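Long-range contacts in ADP-ribosyltransferase (Staphylococcus aureus, PDB 1OJQ), which transfers ADP-ribose from NAD to target proteins, probably to Rho-type GTPases as its C3-like relatives do: residues I152-E157 with I203-V208; V81-L86 with T139-G144; N124-R129 with Y189-V194; A164-S169 with G177-L182. One frame throughout, in Å; residues are numbered along the deposited sequence. Where two conformers were deposited one is given.

Contact 1: I152-E157 with I203-V208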
# COMPACT_ATOMS: atom_id res chain seq x y z
N ILE A 152 -1.28 -6.37 -11.05
CA ILE A 152 -0.01 -6.02 -10.39
C ILE A 152 -0.12 -6.24 -8.88
O ILE A 152 -1.10 -5.88 -8.25
CB ILE A 152 0.35 -4.56 -10.69
CG1 ILE A 152 0.70 -4.36 -12.18
CG2 ILE A 152 1.45 -4.00 -9.82
CD1 ILE A 152 0.81 -2.89 -12.51
N GLU A 153 0.93 -6.83 -8.33
CA GLU A 153 1.08 -6.91 -6.87
C GLU A 153 2.32 -6.14 -6.45
O GLU A 153 3.45 -6.52 -6.83
CB GLU A 153 1.20 -8.36 -6.44
CG GLU A 153 1.39 -8.55 -4.94
CD GLU A 153 1.74 -10.01 -4.63
OE1 GLU A 153 2.95 -10.30 -4.58
OE2 GLU A 153 0.81 -10.83 -4.46
N LEU A 154 2.12 -5.06 -5.72
CA LEU A 154 3.20 -4.30 -5.10
C LEU A 154 3.49 -4.96 -3.75
O LEU A 154 2.63 -4.95 -2.87
CB LEU A 154 2.81 -2.83 -4.97
CG LEU A 154 3.83 -1.87 -4.39
CD1 LEU A 154 5.15 -1.85 -5.14
CD2 LEU A 154 3.22 -0.46 -4.34
N LYS A 155 4.68 -5.54 -3.64
CA LYS A 155 5.11 -6.31 -2.47
C LYS A 155 6.14 -5.49 -1.72
O LYS A 155 7.27 -5.27 -2.16
CB LYS A 155 5.61 -7.66 -2.98
CG LYS A 155 6.35 -8.52 -1.97
CD LYS A 155 6.74 -9.87 -2.56
CE LYS A 155 7.55 -10.69 -1.56
NZ LYS A 155 8.06 -11.95 -2.19
N LEU A 156 5.75 -4.99 -0.55
CA LEU A 156 6.54 -3.99 0.15
C LEU A 156 7.13 -4.49 1.46
O LEU A 156 6.38 -4.87 2.36
CB LEU A 156 5.67 -2.77 0.47
CG LEU A 156 5.07 -2.04 -0.73
CD1 LEU A 156 4.21 -0.87 -0.22
CD2 LEU A 156 6.16 -1.56 -1.67
N GLU A 157 8.45 -4.50 1.57
CA GLU A 157 9.09 -4.87 2.83
C GLU A 157 9.09 -3.67 3.79
O GLU A 157 9.71 -2.66 3.49
CB GLU A 157 10.52 -5.34 2.60
CG GLU A 157 11.14 -6.02 3.82
CD GLU A 157 12.66 -6.12 3.66
OE1 GLU A 157 13.39 -6.15 4.67
OE2 GLU A 157 13.13 -6.17 2.52
N ILE A 203 1.95 -9.47 -12.28
CA ILE A 203 3.23 -8.78 -12.28
C ILE A 203 3.59 -8.39 -10.85
O ILE A 203 2.86 -7.64 -10.20
CB ILE A 203 3.20 -7.56 -13.21
CG1 ILE A 203 2.82 -7.94 -14.64
CG2 ILE A 203 4.52 -6.80 -13.20
CD1 ILE A 203 2.39 -6.76 -15.50
N ILE A 204 4.73 -8.87 -10.34
CA ILE A 204 5.08 -8.56 -8.95
C ILE A 204 6.23 -7.55 -8.89
O ILE A 204 7.34 -7.77 -9.40
CB ILE A 204 5.43 -9.85 -8.19
CG1 ILE A 204 4.30 -10.90 -8.24
CG2 ILE A 204 5.82 -9.54 -6.74
CD1 ILE A 204 4.54 -12.08 -7.32
N ILE A 205 5.96 -6.40 -8.28
CA ILE A 205 6.95 -5.36 -8.05
C ILE A 205 7.38 -5.45 -6.58
O ILE A 205 6.54 -5.20 -5.71
CB ILE A 205 6.41 -3.95 -8.34
CG1 ILE A 205 5.83 -3.82 -9.75
CG2 ILE A 205 7.48 -2.89 -8.07
CD1 ILE A 205 5.00 -2.59 -10.02
N THR A 206 8.62 -5.86 -6.32
CA THR A 206 9.09 -6.02 -4.94
C THR A 206 9.88 -4.78 -4.55
O THR A 206 10.72 -4.33 -5.34
CB THR A 206 9.98 -7.26 -4.78
OG1 THR A 206 9.23 -8.43 -5.15
CG2 THR A 206 10.42 -7.38 -3.32
N ALA A 207 9.62 -4.19 -3.40
CA ALA A 207 10.28 -2.95 -3.01
C ALA A 207 10.50 -2.86 -1.50
O ALA A 207 9.85 -3.55 -0.70
CB ALA A 207 9.45 -1.76 -3.49
N VAL A 208 11.40 -1.98 -1.10
CA VAL A 208 11.68 -1.74 0.31
C VAL A 208 11.27 -0.33 0.74
O VAL A 208 11.72 0.64 0.15
CB VAL A 208 13.19 -1.92 0.56
CG1 VAL A 208 13.51 -1.75 2.04
CG2 VAL A 208 13.58 -3.30 0.06
O HOH W 1 9.99 -10.88 -3.91
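I205 overlaps two side chains of the strand beside it, crossing each obliquely. With CG1 anti to the carbonyl carbon (chi1 -54°), its terminal CD1 comes to 3.8 Å from CG2 of I152, while the CG2 branch of I205 touches CD1 of L154 at 3.9 Å. With CG anti to the backbone N and chi2 at 57°, L154 brings CD1 toward I205. Further along the same apolar face, CD2 of L156 rests 3.8 Å from CB of A207.

The reverse face is more polar. E153 lies alongside I204, its OE1 grazing I204 CD1 at 3.6 Å, while its OE2 is engaged by the S143 hydroxyl and in a salt bridge to K202. K155 runs fully extended beside T206, and a water accepts a hydrogen bond from K155 NZ at 2.8 Å and also lies 2.8 Å from T206 OG1, bridging the two side-chain ends.

Between the faces the backbones run parallel in unbroken register, I152 beside I203 through E157 beside V208. Five hydrogen bonds tie them, all donated by or accepted at E153, K155 and E157. K155 N meets I205 O at 2.8 Å, almost straight (176°), and CA-H...O contacts fill in between.

Both strands are interior to the mixed sheet. Strand 81-87 flanks 152-158, Y84 and L86 covering E153, and strand 187-196 flanks 203-209, with V191 packing on I205 and Y189 on A207.

Contact 2: V81-L86 with T139-G144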
# COMPACT_ATOMS: atom_id res chain seq x y z
N VAL A 81 8.17 -6.73 8.03
CA VAL A 81 7.07 -7.53 7.48
C VAL A 81 6.78 -7.15 6.03
O VAL A 81 6.99 -5.98 5.71
CB VAL A 81 5.78 -7.33 8.32
CG1 VAL A 81 5.40 -5.86 8.40
CG2 VAL A 81 4.61 -8.14 7.79
N TYR A 82 6.31 -8.08 5.20
CA TYR A 82 5.82 -7.68 3.88
C TYR A 82 4.33 -7.34 3.91
O TYR A 82 3.54 -8.05 4.51
CB TYR A 82 5.98 -8.79 2.83
CG TYR A 82 7.39 -8.85 2.27
CD1 TYR A 82 8.29 -9.81 2.71
CD2 TYR A 82 7.79 -7.93 1.30
CE1 TYR A 82 9.57 -9.85 2.19
CE2 TYR A 82 9.07 -7.96 0.77
CZ TYR A 82 9.94 -8.93 1.23
OH TYR A 82 11.21 -8.96 0.71
N VAL A 83 3.97 -6.26 3.23
CA VAL A 83 2.54 -5.99 2.98
C VAL A 83 2.37 -5.87 1.47
O VAL A 83 3.38 -5.67 0.76
CB VAL A 83 2.03 -4.73 3.69
CG1 VAL A 83 2.09 -4.98 5.19
CG2 VAL A 83 2.81 -3.48 3.33
N TYR A 84 1.13 -5.96 1.01
CA TYR A 84 0.84 -6.02 -0.41
C TYR A 84 -0.19 -4.99 -0.84
O TYR A 84 -1.07 -4.59 -0.08
CB TYR A 84 0.31 -7.42 -0.73
CG TYR A 84 1.35 -8.48 -0.45
CD1 TYR A 84 1.52 -9.05 0.81
CD2 TYR A 84 2.19 -8.90 -1.47
CE1 TYR A 84 2.49 -10.02 1.02
CE2 TYR A 84 3.16 -9.85 -1.27
CZ TYR A 84 3.30 -10.42 -0.02
OH TYR A 84 4.29 -11.36 0.15
N ARG A 85 -0.08 -4.59 -2.10
CA ARG A 85 -1.08 -3.67 -2.67
C ARG A 85 -1.39 -4.15 -4.08
O ARG A 85 -0.46 -4.22 -4.90
CB ARG A 85 -0.55 -2.25 -2.69
CG ARG A 85 -1.63 -1.22 -2.96
N LEU A 86 -2.64 -4.49 -4.33
CA LEU A 86 -3.04 -5.05 -5.63
C LEU A 86 -3.43 -3.86 -6.50
O LEU A 86 -4.20 -3.00 -6.07
CB LEU A 86 -4.14 -6.07 -5.48
CG LEU A 86 -3.81 -7.43 -4.86
CD1 LEU A 86 -5.01 -8.36 -4.95
CD2 LEU A 86 -2.62 -8.10 -5.53
N THR A 139 -2.50 -0.95 2.25
CA THR A 139 -1.81 -2.18 1.91
C THR A 139 -2.48 -3.31 2.68
O THR A 139 -3.38 -3.01 3.48
CB THR A 139 -0.32 -2.16 2.29
OG1 THR A 139 -0.18 -2.21 3.73
CG2 THR A 139 0.34 -0.86 1.83
N GLN A 140 -2.08 -4.55 2.45
CA GLN A 140 -2.65 -5.66 3.21
C GLN A 140 -1.58 -6.69 3.57
O GLN A 140 -0.60 -6.92 2.85
CB GLN A 140 -3.83 -6.31 2.48
CG GLN A 140 -3.64 -6.85 1.10
CD GLN A 140 -4.92 -7.25 0.38
OE1 GLN A 140 -5.99 -7.45 0.97
NE2 GLN A 140 -4.82 -7.41 -0.93
N LEU A 141 -1.81 -7.35 4.71
CA LEU A 141 -0.87 -8.39 5.13
C LEU A 141 -0.98 -9.67 4.32
O LEU A 141 -0.00 -10.39 4.14
CB LEU A 141 -1.10 -8.80 6.60
CG LEU A 141 -0.51 -7.93 7.69
CD1 LEU A 141 -0.98 -8.46 9.06
CD2 LEU A 141 1.01 -7.84 7.62
N VAL A 142 -2.18 -9.99 3.85
CA VAL A 142 -2.43 -11.18 3.02
C VAL A 142 -2.85 -10.73 1.63
O VAL A 142 -3.89 -10.09 1.45
CB VAL A 142 -3.49 -12.10 3.62
CG1 VAL A 142 -3.72 -13.34 2.77
CG2 VAL A 142 -3.07 -12.51 5.04
N SER A 143 -2.02 -11.05 0.64
CA SER A 143 -2.27 -10.51 -0.70
C SER A 143 -3.62 -11.00 -1.21
O SER A 143 -3.84 -12.21 -1.19
CB SER A 143 -1.16 -10.94 -1.66
OG SER A 143 -1.45 -10.42 -2.95
N GLY A 144 -4.50 -10.12 -1.65
CA GLY A 144 -5.79 -10.45 -2.22
C GLY A 144 -6.88 -10.81 -1.24
O GLY A 144 -7.98 -11.28 -1.58
O HOH W 2 2.53 -10.49 4.85
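The backbones of Y84 and Q140 form one antiparallel hydrogen-bonded pair. Y84 N donates to Q140 O at 2.7 Å, and Q140 N returns the bond to Y84 O; both are somewhat bent, the former at 148°, and both lie in the carbonyl planes. S143 CB lies over one face of the Y84 ring in a CH-pi contact, 3.7 Å from Y84 CG and offset toward the rim, while Q140 O sits at the ring edge.

T139 crosses V83 obliquely, and its OG1 presses to 3.3 Å from V83 CG2. L141 CD2 meets V81 CG2 at 3.6 Å, the two side chains at about a right angle. At the other end L86 reaches G144, its CD1 3.5 Å from the glycine CA, where the chain turns through positive phi. A water donates to both Y82 O, at 2.7 Å, and L141 O, bridging the strand to the loop that follows Q140.

Second-shell partners fix these groups. N5 bonds the Y84 hydroxyl, V181 O takes T139 OG1, and S143 OG is bound to E153, so the serine over the ring is itself held. R150 grips L86 O. The contact joins the two sheets of the ADP-ribosyltransferase fold at the NAD cleft: R85, L86 and Q140 contact NAD in a complex of this protein, and T139-Q140 probably matches the end of the family's Ser-Thr-Ser motif, with Gln in the third place.

Contact 3: N124-R129 with Y189-V194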
# COMPACT_ATOMS: atom_id res chain seq x y z
N ASN A 124 13.67 -3.00 -15.91
CA ASN A 124 14.78 -2.12 -16.28
C ASN A 124 14.44 -0.67 -15.97
O ASN A 124 15.33 0.09 -15.57
CB ASN A 124 15.14 -2.29 -17.77
CG ASN A 124 16.09 -1.18 -18.19
OD1 ASN A 124 15.66 -0.13 -18.66
ND2 ASN A 124 17.38 -1.45 -18.00
N LEU A 125 13.19 -0.25 -16.11
CA LEU A 125 12.75 1.11 -15.85
C LEU A 125 12.36 1.39 -14.40
O LEU A 125 12.30 2.57 -14.01
CB LEU A 125 11.53 1.44 -16.74
CG LEU A 125 11.83 1.38 -18.24
CD1 LEU A 125 10.54 1.62 -19.02
CD2 LEU A 125 12.93 2.37 -18.60
N MET A 126 12.09 0.36 -13.59
CA MET A 126 11.72 0.70 -12.21
C MET A 126 12.76 0.29 -11.18
O MET A 126 12.75 0.84 -10.06
CB MET A 126 10.36 0.06 -11.89
CG MET A 126 9.26 0.44 -12.87
SD MET A 126 7.70 -0.32 -12.32
CE MET A 126 7.51 0.50 -10.73
N ASN A 127 13.65 -0.65 -11.49
CA ASN A 127 14.57 -1.08 -10.43
C ASN A 127 15.47 0.06 -9.97
O ASN A 127 15.84 0.96 -10.73
CB ASN A 127 15.42 -2.27 -10.89
CG ASN A 127 16.65 -1.80 -11.64
OD1 ASN A 127 17.68 -1.49 -11.02
ND2 ASN A 127 16.52 -1.76 -12.96
N SER A 128 15.79 -0.01 -8.68
CA SER A 128 16.61 0.98 -8.03
C SER A 128 15.99 2.38 -8.05
O SER A 128 16.75 3.34 -7.86
CB SER A 128 18.01 1.01 -8.68
OG SER A 128 18.62 -0.27 -8.70
N ARG A 129 14.70 2.55 -8.27
CA ARG A 129 14.06 3.86 -8.20
C ARG A 129 13.18 3.95 -6.95
O ARG A 129 12.54 2.98 -6.55
CB ARG A 129 13.18 4.17 -9.41
CG ARG A 129 13.91 4.00 -10.73
CD ARG A 129 13.20 4.66 -11.92
NE ARG A 129 14.26 5.05 -12.87
CZ ARG A 129 14.43 6.30 -13.28
NH1 ARG A 129 13.60 7.23 -12.84
NH2 ARG A 129 15.39 6.61 -14.13
N TYR A 189 9.15 4.02 -1.34
CA TYR A 189 9.66 2.65 -1.49
C TYR A 189 10.64 2.62 -2.66
O TYR A 189 10.41 3.34 -3.64
CB TYR A 189 8.54 1.64 -1.70
CG TYR A 189 7.56 1.94 -2.80
CD1 TYR A 189 7.72 1.39 -4.07
CD2 TYR A 189 6.47 2.76 -2.55
CE1 TYR A 189 6.81 1.66 -5.08
CE2 TYR A 189 5.55 3.04 -3.56
CZ TYR A 189 5.74 2.48 -4.81
OH TYR A 189 4.84 2.76 -5.82
N ALA A 190 11.69 1.83 -2.47
CA ALA A 190 12.75 1.62 -3.44
C ALA A 190 12.56 0.25 -4.09
O ALA A 190 12.62 -0.76 -3.40
CB ALA A 190 14.13 1.72 -2.82
N VAL A 191 12.32 0.26 -5.39
CA VAL A 191 11.98 -0.98 -6.08
C VAL A 191 13.22 -1.86 -6.26
O VAL A 191 14.24 -1.39 -6.76
CB VAL A 191 11.34 -0.68 -7.45
CG1 VAL A 191 11.19 -1.98 -8.23
CG2 VAL A 191 10.01 0.02 -7.24
N GLY A 192 13.15 -3.12 -5.86
CA GLY A 192 14.19 -4.11 -6.02
C GLY A 192 14.08 -4.83 -7.36
O GLY A 192 15.08 -5.05 -8.05
N SER A 193 12.85 -5.20 -7.75
CA SER A 193 12.69 -5.95 -8.99
C SER A 193 11.23 -5.93 -9.44
O SER A 193 10.35 -5.66 -8.64
CB SER A 193 13.08 -7.42 -8.79
OG SER A 193 12.20 -8.10 -7.88
N VAL A 194 11.06 -6.23 -10.72
CA VAL A 194 9.76 -6.46 -11.32
C VAL A 194 9.78 -7.81 -12.02
O VAL A 194 10.54 -7.97 -12.99
CB VAL A 194 9.36 -5.37 -12.33
CG1 VAL A 194 7.93 -5.66 -12.81
CG2 VAL A 194 9.48 -3.99 -11.73
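R129 O is held by one hydrogen bond and one CA-H...O contact, both from the neighbouring strand. V191 N donates to it at 3.0 Å and nearly straight (168°), in the carbonyl plane, and A190 CA approaches at 3.4 Å. The carbonyl of V191 is used in turn: S128 N donates to V191 O at 2.8 Å, so the backbone of V191 is bonded on both its N-H and its C=O.

The chain leaves its helix through a type II turn from M126 to R129, with S128 at positive phi, which presents S128 N and R129 O to the strand. R129 N closes the turn on M126 O, and S128 OG donates to a lone pair of N127 OD1 at 2.8 Å, stiffening the outer corner.

V191 carries the apolar part of the contact. Its CB points at the turn and sits 3.3 Å from M126 O, a close carbon-oxygen approach; CG1 lies against M126 O, and CG2 is equally near M126 O and R129 O. M126 bends at chi3, and its SD passes V194 CG2 at 4.1 Å, crossing it obliquely.

Helix 116-126 is thus joined by its C-terminal end to the sheet. V194 also packs on V119 and L122 of that helix, V191 on Y131 of the outermost strand 130-133, and on the other flank strand 203-209 lies alongside, where G192 and S193 make a classic beta bulge opposite T206.

Contact 4: A164-S169 with G177-L182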
# COMPACT_ATOMS: atom_id res chain seq x y z
N ALA A 164 2.98 2.16 11.36
CA ALA A 164 2.00 1.42 10.56
C ALA A 164 0.76 1.11 11.40
O ALA A 164 0.92 0.77 12.58
CB ALA A 164 2.61 0.13 10.04
N ALA A 165 -0.43 1.24 10.85
CA ALA A 165 -1.64 0.92 11.60
C ALA A 165 -2.28 -0.35 11.03
O ALA A 165 -2.55 -0.42 9.84
CB ALA A 165 -2.71 2.01 11.53
N TYR A 166 -2.53 -1.33 11.90
CA TYR A 166 -3.32 -2.46 11.42
C TYR A 166 -4.79 -2.15 11.69
O TYR A 166 -5.08 -1.88 12.86
CB TYR A 166 -2.96 -3.76 12.11
CG TYR A 166 -3.81 -4.96 11.76
CD1 TYR A 166 -3.60 -5.67 10.57
CD2 TYR A 166 -4.82 -5.41 12.61
CE1 TYR A 166 -4.39 -6.77 10.28
CE2 TYR A 166 -5.59 -6.52 12.32
CZ TYR A 166 -5.38 -7.21 11.14
OH TYR A 166 -6.14 -8.31 10.82
N ILE A 167 -5.61 -2.20 10.64
CA ILE A 167 -6.95 -1.70 10.85
C ILE A 167 -8.03 -2.72 10.56
O ILE A 167 -9.19 -2.31 10.42
CB ILE A 167 -7.15 -0.42 9.99
CG1 ILE A 167 -7.17 -0.69 8.49
CG2 ILE A 167 -6.09 0.62 10.35
CD1 ILE A 167 -7.51 0.56 7.68
N ASP A 168 -7.74 -4.01 10.49
CA ASP A 168 -8.79 -4.96 10.17
C ASP A 168 -9.53 -5.40 11.43
O ASP A 168 -9.36 -6.53 11.90
CB ASP A 168 -8.23 -6.16 9.41
CG ASP A 168 -9.30 -6.91 8.65
OD1 ASP A 168 -10.47 -6.46 8.66
OD2 ASP A 168 -9.00 -7.94 8.02
N SER A 169 -10.36 -4.50 11.92
CA SER A 169 -11.31 -4.72 13.02
C SER A 169 -12.61 -4.04 12.63
O SER A 169 -12.60 -3.08 11.84
CB SER A 169 -10.72 -4.17 14.32
OG SER A 169 -11.51 -4.52 15.44
N GLY A 177 -11.91 -7.67 6.53
CA GLY A 177 -11.46 -8.89 5.89
C GLY A 177 -10.32 -8.68 4.93
O GLY A 177 -9.76 -9.67 4.45
N GLN A 178 -9.95 -7.43 4.66
CA GLN A 178 -8.84 -7.14 3.77
C GLN A 178 -7.48 -7.23 4.45
O GLN A 178 -6.48 -7.04 3.75
CB GLN A 178 -9.00 -5.73 3.15
CG GLN A 178 -10.24 -5.57 2.28
CD GLN A 178 -10.29 -4.16 1.73
OE1 GLN A 178 -9.57 -3.29 2.24
NE2 GLN A 178 -11.12 -3.94 0.72
N GLN A 179 -7.45 -7.48 5.76
CA GLN A 179 -6.17 -7.52 6.47
C GLN A 179 -5.40 -6.23 6.25
O GLN A 179 -4.19 -6.25 6.05
CB GLN A 179 -5.36 -8.74 6.01
CG GLN A 179 -6.01 -10.05 6.46
CD GLN A 179 -5.97 -10.26 7.96
OE1 GLN A 179 -6.74 -11.12 8.45
NE2 GLN A 179 -5.14 -9.58 8.72
N GLU A 180 -6.10 -5.09 6.26
CA GLU A 180 -5.48 -3.84 5.86
C GLU A 180 -4.49 -3.29 6.88
O GLU A 180 -4.70 -3.23 8.07
CB GLU A 180 -6.56 -2.77 5.57
CG GLU A 180 -5.89 -1.48 5.04
CD GLU A 180 -6.86 -0.49 4.43
OE1 GLU A 180 -8.06 -0.81 4.27
OE2 GLU A 180 -6.41 0.64 4.10
N VAL A 181 -3.35 -2.84 6.33
CA VAL A 181 -2.36 -2.07 7.08
C VAL A 181 -2.31 -0.68 6.45
O VAL A 181 -2.13 -0.60 5.22
CB VAL A 181 -0.98 -2.73 7.04
CG1 VAL A 181 0.11 -1.83 7.58
CG2 VAL A 181 -1.08 -4.04 7.84
N LEU A 182 -2.48 0.38 7.22
CA LEU A 182 -2.45 1.74 6.70
C LEU A 182 -1.09 2.36 6.96
O LEU A 182 -0.68 2.38 8.12
CB LEU A 182 -3.59 2.52 7.35
CG LEU A 182 -3.94 3.87 6.73
CD1 LEU A 182 -4.36 3.70 5.27
CD2 LEU A 182 -5.01 4.56 7.57
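A164 opens the contact with its CB against V181 CG1 at 4.0 Å. A165 and L182 form an antiparallel hydrogen-bonded pair, A165 N donating to L182 O and A165 O accepting from L182 N at 2.7 Å. Y166 and V181 form the antiparallel non-hydrogen-bonded pair, and Y166 CG, anti to the backbone N, places the ring so that V181 CG2 and Q179 NE2 lie at its edge. T13 anchors Q179 OE1. I167 N meets E180 O in a straight bond of 2.9 Å (179°). The I167 side chain runs alongside E180, its CD1 lying 3.5 Å from E180 CD. D168, the centre of an inverse gamma turn, receives two backbone donors: G177 N on the syn lone pair of OD1 at 2.8 Å, and Q179 N on OD2 at 2.8 Å, from above the carboxylate plane. D168 N, over one face of the Y166 ring, is buried without a partner.

Two N-H donors should favour a charged D168 and hold G177-Q179 just before the NAD-binding E180. Q178 and E180 fit the C3-family Gln-x-Glu signature, and apolar I167 CD1 beside the E180 carboxylate, whose OE2 bonds S138 weakly, may raise the proton affinity of E180.

Overall arrangement
Contacts 1, 2 and 3 share the mixed sheet: contact 1 pairs two interior strands, contact 2 begins on the outermost strand 81-87, and contact 3 brings helix 116-126 to strand 187-196. The centres of contacts 2 and 3 flank that of contact 1 at about 9 Å. Contact 2 leads into the antiparallel sheet, where strand 180-183 of contact 4 neighbours 137-140; contacts 2 and 4 centre about 10 Å apart. Contacts 3 and 4 lie farthest apart, about 26 Å. In sequence, contact 2 closes before contact 1 opens, the segments of contact 3 alternate with those of both, and contact 4 falls within contacts 1 and 3. NAD-binding R85, L86, Q140 and E180 gather where the sheets meet.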